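PDB 4MB7: endonuclease 8-like L720, which belongs to the Fpg/Nei family, combining an N-terminal beta domain with a helical helix-two-turn-helix domain and a zinc-bearing C-terminal hairpin. Local coordinates for residues T16-I21 / D38-W44; A3-R7 / L141-R145; F151-L155 / Q174-P178; I167-L172 / Q185-L189. The contacts are given in a common frame with arbitrary orientation. Residues are numbered along the deposited sequence.

Interaction 1 lies in the N-terminal beta domain, joining the segment just before strand 21-25 to edge strand 40-47 of a second sheet. Both of its segments fall between those of interaction 2, which brings the start of helix 5-13 onto the loop at 141-145; their centres are about 22 Å apart. Interactions 3 and 4 follow along the chain with alternating segments. Their centres are about 13 Å apart and they touch where Phe177 packs on Phe170 and Leu171, so the two contacts are continuous within the helical region. Interactions 1 and 4, with centres about 37 Å apart, lie on opposite sides of the chain's centre; interaction 2 lies nearer it and couples the beta and helical regions.

Interaction 1. Residues T16-I21 / D38-W44; sequences TKNHRI and DYIIRKW
Segment 38-44 runs antiparallel to 16-21 and begins at Asp38 in a left-handed backbone conformation (phi/psi 69/9). Asp38 N donates to Ile21 O (2.8 Å), and its carboxylate closes a salt bridge in which Arg20 NH1 lies 2.9 Å from Asp38 OD1. Next, Tyr39 O accepts from Ile21 N (2.9 Å), while the Tyr39 hydroxyl is bonded elsewhere, to Pro61 O. Ile40 forms a single beta bridge with Arg20, CA to CA 4.5 Å; bonds on both sides of this couple, Ile21 N to Tyr39 O and Ile41 N to His19 O (3.1 Å), identify it as a non-hydrogen-bonded antiparallel pair. Ile41 O then accepts from Asn18 N at 2.6 Å. That amide is offered by a type II beta turn, Thr16 to His19, with Lys17 at -52/142 and Asn18 at 75/6. The CA-to-CB bond of Ile41 points toward segment 16-21, and its CD1 lies 3.6 Å from Thr16 O. The O of Arg42 lies 3.5 Å from Lys17 CG, and Arg42 and Lys43 opposite Met54 make a classic beta bulge. Trp44 (chi1 m) gives NE1 to Thr16 OG1 at 2.9 Å; this hydroxyl also bonds Ile13 O. The contact thus bridges two antiparallel sheets: Ile41 touches Leu93 of strand 89-93 and Leu53 and Leu55 of strand 50-56, with Trp44 against Tyr10 and Ile13 of helix 5-13.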
# COMPACT_ATOMS: atom_id res chain seq x y z
N THR A 16 -12.75 14.52 -3.95
CA THR A 16 -12.19 15.85 -4.07
C THR A 16 -11.84 16.14 -5.53
O THR A 16 -11.41 17.24 -5.87
CB THR A 16 -10.93 16.03 -3.19
OG1 THR A 16 -10.00 14.97 -3.46
CG2 THR A 16 -11.30 16.00 -1.71
N LYS A 17 -12.02 15.13 -6.37
CA LYS A 17 -11.83 15.24 -7.81
C LYS A 17 -12.60 16.43 -8.39
O LYS A 17 -13.71 16.72 -7.95
CB LYS A 17 -12.26 13.94 -8.48
CG LYS A 17 -12.27 13.97 -10.00
CD LYS A 17 -12.89 12.70 -10.57
CE LYS A 17 -13.02 12.79 -12.08
NZ LYS A 17 -13.62 11.55 -12.65
N ASN A 18 -11.99 17.10 -9.36
CA ASN A 18 -12.57 18.25 -10.07
C ASN A 18 -12.61 19.56 -9.29
O ASN A 18 -13.17 20.56 -9.76
CB ASN A 18 -13.95 17.92 -10.65
CG ASN A 18 -13.91 16.79 -11.66
OD1 ASN A 18 -12.95 16.67 -12.43
ND2 ASN A 18 -14.94 15.96 -11.66
N HIS A 19 -12.03 19.57 -8.10
CA HIS A 19 -11.98 20.80 -7.30
C HIS A 19 -10.63 21.51 -7.41
O HIS A 19 -9.60 20.89 -7.67
CB HIS A 19 -12.33 20.51 -5.83
CG HIS A 19 -13.77 20.18 -5.62
ND1 HIS A 19 -14.75 21.15 -5.54
CD2 HIS A 19 -14.40 18.99 -5.48
CE1 HIS A 19 -15.92 20.57 -5.35
NE2 HIS A 19 -15.74 19.26 -5.31
N ARG A 20 -10.66 22.83 -7.23
CA ARG A 20 -9.49 23.67 -7.42
C ARG A 20 -8.73 23.91 -6.12
O ARG A 20 -9.33 24.10 -5.07
CB ARG A 20 -9.92 25.01 -8.02
CG ARG A 20 -8.77 25.98 -8.28
CD ARG A 20 -9.27 27.24 -8.98
NE ARG A 20 -10.42 27.82 -8.30
CZ ARG A 20 -10.34 28.67 -7.28
NH1 ARG A 20 -9.16 29.04 -6.81
NH2 ARG A 20 -11.45 29.14 -6.72
N ILE A 21 -7.41 23.89 -6.21
CA ILE A 21 -6.57 24.20 -5.05
C ILE A 21 -6.53 25.71 -4.82
O ILE A 21 -6.05 26.47 -5.66
CB ILE A 21 -5.14 23.68 -5.23
CG1 ILE A 21 -5.14 22.15 -5.28
CG2 ILE A 21 -4.24 24.18 -4.11
CD1 ILE A 21 -3.79 21.55 -5.62
N ASP A 38 -4.22 27.03 -7.69
CA ASP A 38 -5.23 27.04 -8.75
C ASP A 38 -5.16 25.85 -9.71
O ASP A 38 -5.85 25.83 -10.73
CB ASP A 38 -5.21 28.36 -9.53
CG ASP A 38 -5.60 29.54 -8.67
OD1 ASP A 38 -6.46 29.37 -7.77
OD2 ASP A 38 -5.06 30.65 -8.88
N TYR A 39 -4.35 24.86 -9.38
CA TYR A 39 -4.38 23.60 -10.11
C TYR A 39 -5.67 22.85 -9.80
O TYR A 39 -6.28 23.07 -8.75
CB TYR A 39 -3.17 22.73 -9.76
CG TYR A 39 -2.01 22.87 -10.72
CD1 TYR A 39 -1.18 23.98 -10.70
CD2 TYR A 39 -1.75 21.87 -11.66
CE1 TYR A 39 -0.12 24.10 -11.58
CE2 TYR A 39 -0.69 21.99 -12.54
CZ TYR A 39 0.12 23.11 -12.50
OH TYR A 39 1.17 23.22 -13.38
N ILE A 40 -6.09 21.98 -10.71
CA ILE A 40 -7.32 21.22 -10.55
C ILE A 40 -7.01 19.75 -10.29
O ILE A 40 -6.17 19.16 -10.97
CB ILE A 40 -8.19 21.31 -11.81
CG1 ILE A 40 -8.42 22.77 -12.21
CG2 ILE A 40 -9.52 20.59 -11.60
CD1 ILE A 40 -9.19 23.56 -11.19
N ILE A 41 -7.68 19.16 -9.30
CA ILE A 41 -7.57 17.73 -9.06
C ILE A 41 -8.29 16.97 -10.18
O ILE A 41 -9.52 16.97 -10.25
CB ILE A 41 -8.18 17.33 -7.70
CG1 ILE A 41 -7.39 17.97 -6.56
CG2 ILE A 41 -8.19 15.81 -7.55
CD1 ILE A 41 -7.87 17.58 -5.18
N ARG A 42 -7.51 16.34 -11.05
CA ARG A 42 -8.08 15.63 -12.19
C ARG A 42 -8.47 14.20 -11.85
O ARG A 42 -9.54 13.74 -12.25
CB ARG A 42 -7.09 15.64 -13.36
CG ARG A 42 -7.54 14.83 -14.57
CD ARG A 42 -8.87 15.32 -15.12
NE ARG A 42 -9.32 14.52 -16.25
CZ ARG A 42 -10.06 13.42 -16.15
NH1 ARG A 42 -10.43 12.98 -14.96
NH2 ARG A 42 -10.42 12.76 -17.24
N LYS A 43 -7.62 13.50 -11.10
CA LYS A 43 -7.84 12.09 -10.83
C LYS A 43 -7.02 11.57 -9.64
O LYS A 43 -5.88 11.98 -9.44
CB LYS A 43 -7.52 11.26 -12.08
CG LYS A 43 -7.88 9.79 -11.98
N TRP A 44 -7.63 10.68 -8.86
CA TRP A 44 -6.91 9.91 -7.86
C TRP A 44 -6.85 8.45 -8.31
O TRP A 44 -7.78 7.96 -8.94
CB TRP A 44 -7.65 9.93 -6.51
CG TRP A 44 -7.71 11.24 -5.81
CD1 TRP A 44 -8.68 12.19 -5.93
CD2 TRP A 44 -6.80 11.73 -4.82
NE1 TRP A 44 -8.42 13.25 -5.10
CE2 TRP A 44 -7.26 13.00 -4.40
CE3 TRP A 44 -5.62 11.23 -4.25
CZ2 TRP A 44 -6.60 13.76 -3.45
CZ3 TRP A 44 -4.96 12.00 -3.31
CH2 TRP A 44 -5.45 13.25 -2.92

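Interaction 2. Residues A3-R7 / L141-R145; sequences APRIR and LSNNR. With SO4 (sulfate ion), chain C.
The capped N-terminus of helix 5-13 meets the loop between helices 126-136 and 148-161, a junction between the N-terminal region and the helical H2TH region. Pro4, preceded by a cis peptide bond, is the N-cap residue, and Arg5 to Arg7 begin the helix. The nearest CA atoms are those of Pro4 and Ser142, 5.7 Å apart. Ala3 CB touches Ser142 OG at 3.8 Å, and Pro4 CB lies 4.2 Å from Ser142 CB. Arg7, extended with chi1 to chi3 all t, sends NH1 to Ser142 O at 3.0 Å with a nearly straight N-H...O angle of 167°; a second, weak bond joins Arg7 NH1 to Asn144 OD1, also 3.0 Å. Water 1 accepts from Arg7 N (3.0 Å) and donates to Ser142 OG (2.7 Å), which also pairs with Asp140. Within the loop, Asn143 OD1 accepts from Arg145 N (2.8 Å), an Asx turn. Arg5 NH1 and NH2 reach sulfate O4 and O3, each at 3.2 Å; the ion, probably from the crystallisation liquor, is also bonded by Lys12 and Arg229. One charged group, Arg7, held also by a Glu11 salt bridge and a cation-pi pair with Tyr223, thus ties the loop carbonyl of Ser142 to helix 5-13.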
# COMPACT_ATOMS: atom_id res chain seq x y z
N ALA A 3 -2.43 -2.90 2.53
CA ALA A 3 -3.78 -3.16 2.06
C ALA A 3 -4.64 -3.72 3.21
O ALA A 3 -4.13 -4.45 4.06
CB ALA A 3 -3.76 -4.14 0.89
N PRO A 4 -5.93 -3.36 3.24
CA PRO A 4 -6.63 -2.51 2.28
C PRO A 4 -6.74 -1.05 2.75
O PRO A 4 -7.64 -0.35 2.30
CB PRO A 4 -8.02 -3.13 2.25
CG PRO A 4 -8.23 -3.56 3.67
CD PRO A 4 -6.87 -3.97 4.20
N ARG A 5 -5.84 -0.62 3.63
CA ARG A 5 -5.88 0.74 4.16
C ARG A 5 -5.63 1.79 3.08
O ARG A 5 -6.16 2.90 3.15
CB ARG A 5 -4.88 0.91 5.31
CG ARG A 5 -4.86 2.29 5.94
CD ARG A 5 -6.24 2.74 6.40
NE ARG A 5 -6.89 1.74 7.25
CZ ARG A 5 -8.01 1.96 7.94
NH1 ARG A 5 -8.61 3.14 7.88
NH2 ARG A 5 -8.53 0.99 8.68
N ILE A 6 -4.83 1.44 2.07
CA ILE A 6 -4.58 2.35 0.96
C ILE A 6 -5.86 2.59 0.16
O ILE A 6 -6.20 3.73 -0.17
CB ILE A 6 -3.45 1.84 0.04
CG1 ILE A 6 -2.12 1.82 0.78
CG2 ILE A 6 -3.34 2.71 -1.20
CD1 ILE A 6 -1.75 0.48 1.34
N ARG A 7 -6.57 1.50 -0.15
CA ARG A 7 -7.85 1.60 -0.84
C ARG A 7 -8.85 2.41 -0.03
O ARG A 7 -9.57 3.26 -0.58
CB ARG A 7 -8.43 0.20 -1.11
CG ARG A 7 -9.88 0.23 -1.57
CD ARG A 7 -10.39 -1.15 -1.93
NE ARG A 7 -11.84 -1.18 -2.05
CZ ARG A 7 -12.51 -2.01 -2.84
NH1 ARG A 7 -11.86 -2.89 -3.59
NH2 ARG A 7 -13.84 -1.97 -2.88
N LEU A 141 -4.06 -6.92 -4.81
CA LEU A 141 -5.13 -7.80 -4.34
C LEU A 141 -6.35 -7.06 -3.79
O LEU A 141 -7.45 -7.62 -3.75
CB LEU A 141 -4.59 -8.76 -3.28
CG LEU A 141 -3.59 -9.81 -3.78
CD1 LEU A 141 -2.89 -10.47 -2.61
CD2 LEU A 141 -4.31 -10.85 -4.63
N SER A 142 -6.17 -5.81 -3.38
CA SER A 142 -7.27 -5.03 -2.82
C SER A 142 -7.90 -4.08 -3.83
O SER A 142 -8.91 -3.45 -3.55
CB SER A 142 -6.80 -4.23 -1.60
OG SER A 142 -5.99 -3.14 -1.99
N ASN A 143 -7.29 -3.98 -5.01
CA ASN A 143 -7.74 -3.02 -6.02
C ASN A 143 -8.87 -3.59 -6.88
O ASN A 143 -8.84 -4.76 -7.26
CB ASN A 143 -6.56 -2.61 -6.91
CG ASN A 143 -6.83 -1.33 -7.67
OD1 ASN A 143 -7.64 -1.29 -8.59
ND2 ASN A 143 -6.13 -0.26 -7.29
N ASN A 144 -9.85 -2.75 -7.19
CA ASN A 144 -10.97 -3.17 -8.03
C ASN A 144 -10.56 -3.51 -9.46
O ASN A 144 -11.32 -4.12 -10.21
CB ASN A 144 -12.07 -2.11 -8.03
CG ASN A 144 -12.91 -2.15 -6.77
OD1 ASN A 144 -13.24 -3.22 -6.25
ND2 ASN A 144 -13.27 -0.97 -6.26
N ARG A 145 -9.35 -3.12 -9.85
CA ARG A 145 -8.84 -3.46 -11.17
C ARG A 145 -8.01 -4.74 -11.16
O ARG A 145 -7.38 -5.09 -12.16
CB ARG A 145 -8.02 -2.30 -11.75
CG ARG A 145 -8.87 -1.11 -12.20
CD ARG A 145 -8.07 -0.17 -13.09
S SO4 C . -11.46 3.47 10.64
O1 SO4 C . -12.89 3.31 10.94
O2 SO4 C . -10.86 4.31 11.69
O3 SO4 C . -10.82 2.14 10.67
O4 SO4 C . -11.28 4.12 9.34
O HOH W 1 -5.15 -1.18 -0.34

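Interaction 3. Residues F151-L155 / Q174-P178; sequences FQSHL and QEYFP
One segment, 151-155, is regular alpha helix, with Leu155 N bonded to Phe151 O at 2.8 Å; the other, 174-178, is irregular, turning at Phe177 (phi/psi -127/62). The CA atoms of Leu155 and Tyr176 come nearest, 6.2 Å apart. His154 (chi1 t) lays its ring on that of Tyr176 (chi1 m) as an offset stack, centroids 4.5 Å apart and planes at 25°, while its edge atom CE1 lies 3.1 Å from Glu175 O. In an offset edge-to-face pair, Phe151 turns its edge toward the face of Phe177, centroids 6.0 Å apart and planes at 76°, and Leu155 CD1 reaches Phe177 CZ at 3.5 Å. Polar links are water-mediated: water 2 donates to Tyr176 O (3.1 Å) and lies 3.0 Å from His154 ND1; water 3 lies 2.9 Å from His154 NE2 and donates to Glu175 OE2 (2.8 Å). Phe177 also meets Phe170 edge-to-face. Segment 174-178 belongs to the turns linking helices 167-171 and 182-191, seated on helix 148-161, consistent with the helix-two-turn-helix motif of the family.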
# COMPACT_ATOMS: atom_id res chain seq x y z
N PHE A 151 -2.48 -11.70 -12.90
CA PHE A 151 -1.73 -11.79 -11.65
C PHE A 151 -1.05 -13.15 -11.52
O PHE A 151 0.10 -13.23 -11.10
CB PHE A 151 -2.65 -11.55 -10.44
CG PHE A 151 -2.00 -11.86 -9.12
CD1 PHE A 151 -1.16 -10.93 -8.52
CD2 PHE A 151 -2.23 -13.06 -8.48
CE1 PHE A 151 -0.56 -11.21 -7.30
CE2 PHE A 151 -1.63 -13.34 -7.26
CZ PHE A 151 -0.80 -12.41 -6.67
N GLN A 152 -1.77 -14.20 -11.88
CA GLN A 152 -1.24 -15.56 -11.77
C GLN A 152 -0.07 -15.78 -12.71
O GLN A 152 0.94 -16.37 -12.33
CB GLN A 152 -2.34 -16.60 -12.03
CG GLN A 152 -3.38 -16.68 -10.93
CD GLN A 152 -2.81 -17.17 -9.62
OE1 GLN A 152 -1.77 -17.83 -9.58
NE2 GLN A 152 -3.49 -16.85 -8.52
N SER A 153 -0.20 -15.30 -13.95
CA SER A 153 0.88 -15.40 -14.93
C SER A 153 2.10 -14.63 -14.46
O SER A 153 3.23 -15.10 -14.56
CB SER A 153 0.41 -14.87 -16.29
OG SER A 153 -0.77 -15.52 -16.72
N HIS A 154 1.86 -13.43 -13.94
CA HIS A 154 2.93 -12.56 -13.45
C HIS A 154 3.63 -13.20 -12.27
O HIS A 154 4.86 -13.18 -12.17
CB HIS A 154 2.35 -11.20 -13.05
CG HIS A 154 3.38 -10.19 -12.67
ND1 HIS A 154 3.38 -9.56 -11.44
CD2 HIS A 154 4.44 -9.70 -13.35
CE1 HIS A 154 4.40 -8.72 -11.38
NE2 HIS A 154 5.06 -8.78 -12.53
N LEU A 155 2.85 -13.79 -11.37
CA LEU A 155 3.38 -14.44 -10.18
C LEU A 155 4.29 -15.62 -10.52
O LEU A 155 5.30 -15.85 -9.85
CB LEU A 155 2.24 -14.90 -9.26
CG LEU A 155 2.67 -15.62 -7.99
CD1 LEU A 155 3.54 -14.73 -7.13
CD2 LEU A 155 1.46 -16.10 -7.21
N GLN A 174 7.14 -5.75 -3.71
CA GLN A 174 6.07 -4.86 -4.16
C GLN A 174 5.84 -4.88 -5.66
O GLN A 174 4.92 -4.23 -6.17
CB GLN A 174 6.33 -3.43 -3.67
CG GLN A 174 6.26 -3.29 -2.16
CD GLN A 174 4.94 -3.78 -1.61
OE1 GLN A 174 3.88 -3.26 -1.96
NE2 GLN A 174 4.99 -4.79 -0.75
N GLU A 175 6.68 -5.62 -6.38
CA GLU A 175 6.46 -5.81 -7.81
C GLU A 175 5.42 -6.91 -8.03
O GLU A 175 4.63 -6.85 -8.97
CB GLU A 175 7.77 -6.17 -8.51
CG GLU A 175 7.61 -6.45 -10.00
CD GLU A 175 8.93 -6.66 -10.70
OE1 GLU A 175 9.98 -6.43 -10.07
OE2 GLU A 175 8.92 -7.06 -11.88
N TYR A 176 5.42 -7.90 -7.14
CA TYR A 176 4.56 -9.07 -7.30
C TYR A 176 3.37 -9.10 -6.34
O TYR A 176 2.32 -9.64 -6.66
CB TYR A 176 5.38 -10.36 -7.20
CG TYR A 176 6.39 -10.48 -8.31
CD1 TYR A 176 6.01 -10.93 -9.57
CD2 TYR A 176 7.72 -10.13 -8.12
CE1 TYR A 176 6.93 -11.03 -10.60
CE2 TYR A 176 8.65 -10.23 -9.14
CZ TYR A 176 8.24 -10.68 -10.38
OH TYR A 176 9.15 -10.79 -11.40
N PHE A 177 3.55 -8.52 -5.16
CA PHE A 177 2.47 -8.40 -4.19
C PHE A 177 2.30 -6.95 -3.72
O PHE A 177 2.44 -6.67 -2.53
CB PHE A 177 2.72 -9.30 -2.98
CG PHE A 177 2.74 -10.77 -3.32
CD1 PHE A 177 3.92 -11.40 -3.66
CD2 PHE A 177 1.57 -11.52 -3.28
CE1 PHE A 177 3.94 -12.75 -3.97
CE2 PHE A 177 1.59 -12.87 -3.58
CZ PHE A 177 2.77 -13.48 -3.92
N PRO A 178 1.98 -6.04 -4.65
CA PRO A 178 1.85 -4.63 -4.26
C PRO A 178 0.71 -4.43 -3.26
O PRO A 178 -0.43 -4.79 -3.55
CB PRO A 178 1.54 -3.92 -5.58
CG PRO A 178 0.93 -4.97 -6.44
CD PRO A 178 1.61 -6.25 -6.06
O HOH W 2 1.93 -11.08 -9.35
O HOH W 3 6.44 -6.29 -13.02

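Interaction 4. Residues I167-L172 / Q185-L189; sequences ITDFLL and QQEAL
Gln185, Leu189 and Leu171 carry most of the buried area (83, 62 and 52 Å²), and all three point their CA-to-CB bonds at the opposite helix. The axes of helices 167-171 and 185-189 approach to 10.4 Å and cross at 127°; the closest CA pair is Leu171 with Gln185, 6.0 Å. Gln185, with chi1 p, accepts at OE1 the one direct hydrogen bond between the segments, from Thr168 OG1 (3.0 Å), and its NE2 bonds Asn182 OD1 and Thr265 OG1. Its CB meets Leu171 CB at 3.9 Å and its CG lies 4.0 Å from Leu172 CD2. One turn on, Leu189 (chi1 m, chi2 t) packs against three residues of 167-171: its CG is 3.8 Å from Leu171 CD1, its CD2 3.8 Å from Ile167 CG2 and its CD1 3.5 Å from Thr168 OG1. Ile167 also touches Phe208 of helix 205-230. Helices 167-171 and 182-191, with the intervening turns, are consistent with the helix-two-turn-helix motif of the Fpg/Nei family.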
# COMPACT_ATOMS: atom_id res chain seq x y z
N ILE A 167 10.29 -17.11 1.75
CA ILE A 167 8.93 -16.74 1.37
C ILE A 167 8.49 -15.36 1.89
O ILE A 167 7.80 -14.63 1.19
CB ILE A 167 7.90 -17.84 1.76
CG1 ILE A 167 6.50 -17.49 1.23
CG2 ILE A 167 7.87 -18.05 3.27
CD1 ILE A 167 6.45 -17.34 -0.28
N THR A 168 8.92 -15.01 3.10
CA THR A 168 8.60 -13.71 3.68
C THR A 168 9.11 -12.56 2.81
O THR A 168 8.40 -11.58 2.57
CB THR A 168 9.14 -13.56 5.11
OG1 THR A 168 8.32 -14.32 6.02
CG2 THR A 168 9.14 -12.10 5.55
N ASP A 169 10.33 -12.70 2.31
CA ASP A 169 10.93 -11.71 1.43
C ASP A 169 10.14 -11.58 0.14
O ASP A 169 9.93 -10.48 -0.34
CB ASP A 169 12.37 -12.09 1.08
CG ASP A 169 13.38 -11.62 2.11
OD1 ASP A 169 12.99 -10.90 3.05
OD2 ASP A 169 14.57 -11.96 1.96
N PHE A 170 9.70 -12.70 -0.40
CA PHE A 170 8.96 -12.71 -1.66
C PHE A 170 7.56 -12.12 -1.50
O PHE A 170 7.07 -11.43 -2.39
CB PHE A 170 8.89 -14.13 -2.24
CG PHE A 170 8.26 -14.19 -3.60
CD1 PHE A 170 8.78 -13.47 -4.66
CD2 PHE A 170 7.16 -15.00 -3.82
CE1 PHE A 170 8.20 -13.53 -5.91
CE2 PHE A 170 6.57 -15.07 -5.07
CZ PHE A 170 7.10 -14.34 -6.12
N LEU A 171 6.92 -12.40 -0.37
CA LEU A 171 5.57 -11.89 -0.11
C LEU A 171 5.57 -10.38 0.09
O LEU A 171 4.53 -9.73 -0.02
CB LEU A 171 4.95 -12.58 1.11
CG LEU A 171 4.57 -14.05 0.96
CD1 LEU A 171 3.90 -14.55 2.22
CD2 LEU A 171 3.66 -14.25 -0.25
N LEU A 172 6.74 -9.83 0.40
CA LEU A 172 6.88 -8.39 0.62
C LEU A 172 7.40 -7.67 -0.62
O LEU A 172 7.59 -6.46 -0.61
CB LEU A 172 7.79 -8.13 1.82
CG LEU A 172 7.23 -8.51 3.18
CD1 LEU A 172 8.32 -8.51 4.24
CD2 LEU A 172 6.10 -7.57 3.57
N GLN A 185 1.61 -10.69 5.44
CA GLN A 185 2.49 -11.79 5.06
C GLN A 185 2.58 -12.88 6.13
O GLN A 185 2.56 -14.06 5.81
CB GLN A 185 3.88 -11.28 4.65
CG GLN A 185 4.66 -10.58 5.75
CD GLN A 185 5.58 -11.54 6.50
OE1 GLN A 185 5.75 -12.69 6.11
NE2 GLN A 185 6.18 -11.06 7.58
N GLN A 186 2.66 -12.48 7.40
CA GLN A 186 2.81 -13.46 8.47
C GLN A 186 1.49 -14.10 8.88
O GLN A 186 1.45 -15.26 9.30
CB GLN A 186 3.55 -12.86 9.68
CG GLN A 186 2.86 -11.69 10.35
CD GLN A 186 3.78 -10.96 11.31
OE1 GLN A 186 3.77 -11.21 12.51
NE2 GLN A 186 4.59 -10.06 10.77
N GLU A 187 0.40 -13.34 8.77
CA GLU A 187 -0.93 -13.89 9.02
C GLU A 187 -1.28 -14.94 7.97
O GLU A 187 -1.86 -15.98 8.29
CB GLU A 187 -1.99 -12.78 9.03
CG GLU A 187 -2.00 -11.93 10.29
CD GLU A 187 -2.49 -12.69 11.50
OE1 GLU A 187 -3.36 -13.57 11.34
OE2 GLU A 187 -2.01 -12.40 12.62
N ALA A 188 -0.92 -14.67 6.72
CA ALA A 188 -1.18 -15.60 5.63
C ALA A 188 -0.33 -16.86 5.77
O ALA A 188 -0.81 -17.97 5.54
CB ALA A 188 -0.92 -14.94 4.30
N LEU A 189 0.93 -16.67 6.16
CA LEU A 189 1.85 -17.79 6.32
C LEU A 189 1.39 -18.74 7.42
O LEU A 189 1.54 -19.96 7.29
CB LEU A 189 3.27 -17.30 6.57
CG LEU A 189 4.01 -16.82 5.32
CD1 LEU A 189 5.35 -16.20 5.68
CD2 LEU A 189 4.20 -17.96 4.33